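Local coordinates for coat protein (Sulfolobus turreted icosahedral virus, PDB 2BBD), which serves as the major capsid protein of an archaeal virus, probably building its icosahedral shell, with a fold pointing to common ancestry with eukaryotic and bacterial viruses, at residues A[67-72]-A[126-131]. Residues are numbered along the deposited sequence; the frame is centred on the assembly and turned at random.
Sequences SYEGSK and TMVQNI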
ATOM      1  N   SER A  67       3.114   8.855   9.501  1.00 24.40           N
ATOM      2  CA  SER A  67       3.961  10.028   9.422  1.00 26.50           C
ATOM      3  C   SER A  67       4.708  10.294  10.730  1.00 27.60           C
ATOM      4  O   SER A  67       4.374   9.740  11.776  1.00 26.19           O
ATOM      5  CB  SER A  67       3.100  11.242   9.076  1.00 27.82           C
ATOM      6  OG  SER A  67       2.261  11.566  10.166  1.00 31.87           O
ATOM      7  N   TYR A  68       5.728  11.143  10.651  1.00 30.05           N
ATOM      8  CA  TYR A  68       6.520  11.515  11.817  1.00 30.43           C
ATOM      9  C   TYR A  68       6.886  12.989  11.694  1.00 31.02           C
ATOM     10  O   TYR A  68       6.830  13.562  10.603  1.00 31.22           O
ATOM     11  CB  TYR A  68       7.790  10.657  11.924  1.00 30.06           C
ATOM     12  CG  TYR A  68       8.733  10.784  10.754  1.00 32.07           C
ATOM     13  CD1 TYR A  68       8.468  10.146   9.545  1.00 31.68           C
ATOM     14  CD2 TYR A  68       9.879  11.571  10.846  1.00 32.38           C
ATOM     15  CE1 TYR A  68       9.323  10.294   8.450  1.00 30.58           C
ATOM     16  CE2 TYR A  68      10.736  11.726   9.767  1.00 31.86           C
ATOM     17  CZ  TYR A  68      10.454  11.090   8.570  1.00 32.91           C
ATOM     18  OH  TYR A  68      11.283  11.277   7.489  1.00 30.56           O
ATOM     19  N   GLU A  69       7.231  13.600  12.823  1.00 31.07           N
ATOM     20  CA  GLU A  69       7.594  15.010  12.858  1.00 33.85           C
ATOM     21  C   GLU A  69       6.518  15.894  12.260  1.00 34.33           C
ATOM     22  O   GLU A  69       6.808  16.947  11.697  1.00 34.99           O
ATOM     23  CB  GLU A  69       8.917  15.235  12.135  1.00 33.94           C
ATOM     24  CG  GLU A  69      10.108  15.038  13.039  1.00 40.43           C
ATOM     25  CD  GLU A  69      11.398  14.916  12.264  1.00 46.04           C
ATOM     26  OE1 GLU A  69      11.571  15.671  11.281  1.00 48.03           O
ATOM     27  OE2 GLU A  69      12.239  14.071  12.645  1.00 49.14           O
ATOM     28  N   GLY A  70       5.276  15.438  12.377  1.00 35.87           N
ATOM     29  CA  GLY A  70       4.142  16.189  11.879  1.00 37.16           C
ATOM     30  C   GLY A  70       3.900  16.242  10.381  1.00 38.44           C
ATOM     31  O   GLY A  70       2.792  15.961   9.924  1.00 41.14           O
ATOM     32  N   SER A  71       4.924  16.579   9.608  1.00 38.67           N
ATOM     33  CA  SER A  71       4.750  16.725   8.165  1.00 37.31           C
ATOM     34  C   SER A  71       5.379  15.695   7.244  1.00 35.16           C
ATOM     35  O   SER A  71       5.188  15.773   6.036  1.00 36.65           O
ATOM     36  CB  SER A  71       5.254  18.100   7.742  1.00 39.30           C
ATOM     37  OG  SER A  71       6.642  18.228   8.018  1.00 39.97           O
ATOM     38  N   LYS A  72       6.124  14.739   7.782  1.00 32.17           N
ATOM     39  CA  LYS A  72       6.772  13.758   6.923  1.00 30.28           C
ATOM     40  C   LYS A  72       5.974  12.462   6.787  1.00 30.66           C
ATOM     41  O   LYS A  72       5.750  11.740   7.759  1.00 30.26           O
ATOM     42  CB  LYS A  72       8.186  13.498   7.438  1.00 30.39           C
ATOM     43  CG  LYS A  72       8.998  14.792   7.519  1.00 34.97           C
ATOM     44  CD  LYS A  72      10.336  14.583   8.196  1.00 38.32           C
ATOM     45  CE  LYS A  72      11.172  15.853   8.171  1.00 41.67           C
ATOM     46  NZ  LYS A  72      12.517  15.636   8.788  1.00 43.54           N
ATOM     47  N   THR A 126      14.485   6.251  16.817  1.00 29.82           N
ATOM     48  CA  THR A 126      15.035   6.885  18.008  1.00 31.18           C
ATOM     49  C   THR A 126      15.626   8.265  17.713  1.00 32.41           C
ATOM     50  O   THR A 126      16.015   8.987  18.624  1.00 32.55           O
ATOM     51  CB  THR A 126      16.123   6.004  18.648  1.00 31.13           C
ATOM     52  OG1 THR A 126      17.168   5.766  17.697  1.00 31.28           O
ATOM     53  CG2 THR A 126      15.535   4.670  19.085  1.00 30.91           C
HETATM   54  N   MSE A 127      15.668   8.645  16.440  1.00 34.04           N
HETATM   55  CA  MSE A 127      16.232   9.934  16.065  1.00 33.74           C
HETATM   56  C   MSE A 127      15.204  10.949  15.581  1.00 32.54           C
HETATM   57  O   MSE A 127      15.549  12.091  15.259  1.00 32.80           O
HETATM   58  CB  MSE A 127      17.313   9.720  15.003  1.00 37.01           C
HETATM   59  CG  MSE A 127      18.505   8.931  15.536  1.00 42.02           C
HETATM   60 SE   MSE A 127      19.943   8.671  14.263  1.00 53.12          SE
HETATM   61  CE  MSE A 127      20.669  10.471  14.263  1.00 47.61           C
ATOM     62  N   VAL A 128      13.939  10.543  15.544  1.00 30.78           N
ATOM     63  CA  VAL A 128      12.877  11.434  15.090  1.00 29.58           C
ATOM     64  C   VAL A 128      11.830  11.625  16.186  1.00 30.05           C
ATOM     65  O   VAL A 128      11.866  10.949  17.213  1.00 29.42           O
ATOM     66  CB  VAL A 128      12.168  10.881  13.824  1.00 29.86           C
ATOM     67  CG1 VAL A 128      13.189  10.578  12.730  1.00 28.93           C
ATOM     68  CG2 VAL A 128      11.373   9.637  14.179  1.00 27.64           C
ATOM     69  N   GLN A 129      10.897  12.539  15.943  1.00 29.28           N
ATOM     70  CA  GLN A 129       9.837  12.841  16.892  1.00 33.08           C
ATOM     71  C   GLN A 129       8.450  12.528  16.355  1.00 32.36           C
ATOM     72  O   GLN A 129       8.204  12.590  15.154  1.00 33.30           O
ATOM     73  CB  GLN A 129       9.865  14.331  17.263  1.00 37.75           C
ATOM     74  CG  GLN A 129      11.149  14.803  17.925  1.00 45.17           C
ATOM     75  CD  GLN A 129      11.132  14.610  19.426  1.00 49.26           C
ATOM     76  OE1 GLN A 129      10.764  13.542  19.925  1.00 51.98           O
ATOM     77  NE2 GLN A 129      11.536  15.647  20.161  1.00 50.73           N
ATOM     78  N   ASN A 130       7.554  12.194  17.273  1.00 30.77           N
ATOM     79  CA  ASN A 130       6.153  11.938  16.970  1.00 29.60           C
ATOM     80  C   ASN A 130       5.784  11.089  15.746  1.00 27.83           C
ATOM     81  O   ASN A 130       5.297  11.609  14.734  1.00 26.15           O
ATOM     82  CB  ASN A 130       5.438  13.286  16.898  1.00 31.68           C
ATOM     83  CG  ASN A 130       5.630  14.114  18.172  1.00 36.30           C
ATOM     84  OD1 ASN A 130       5.859  15.326  18.116  1.00 34.40           O
ATOM     85  ND2 ASN A 130       5.535  13.454  19.325  1.00 36.14           N
ATOM     86  N   ILE A 131       6.014   9.783  15.846  1.00 25.00           N
ATOM     87  CA  ILE A 131       5.650   8.874  14.768  1.00 24.98           C
ATOM     88  C   ILE A 131       4.174   8.556  15.017  1.00 24.84           C
ATOM     89  O   ILE A 131       3.821   8.019  16.067  1.00 27.50           O
ATOM     90  CB  ILE A 131       6.448   7.562  14.825  1.00 25.23           C
ATOM     91  CG1 ILE A 131       7.954   7.860  14.796  1.00 26.10           C
ATOM     92  CG2 ILE A 131       6.065   6.678  13.636  1.00 24.80           C
ATOM     93  CD1 ILE A 131       8.836   6.621  14.973  1.00 23.56           C
TER
HETATM   94  O   HOH W   1       3.625  13.248  13.224  1.00 51.73           O
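V128 packs against two side chains of the turn 67-72, its own side chain crossing those of Y68 and E69 at about a right angle. Its CB lies 3.8 Å from Y68 CD2, an oblique approach to the ring, while E69 OE2 comes within 3.4 Å of the same V128 CB. With chi1 at 61°, Y68 CG lies between its backbone N and carbonyl carbon. The ring has K72 CB over one face, 3.5 Å above the plane near the rim, and E69 OE2 at its edge. The E69 chain runs extended beyond CG, and K72 NZ grips its OE1 from the syn side in a 2.7 Å salt bridge that ties the carboxylate across the turn. Along the backbone, E69 N donates to Q129 O at 2.7 Å and only weakly to N130 O, which also accepts a CA-H contact from Y68. One water bridges G70 N and N130 O. F123 meets the Y68 ring edge-to-face, and M176 touches both Y68 and V128. The contact exemplifies a beta-hairpin turn, joining antiparallel strands 61-68 and 72-78, docked on the loop leading into neighbouring strand 131-137, at one end of a jelly-roll-like sandwich as in double-barrel capsid proteins.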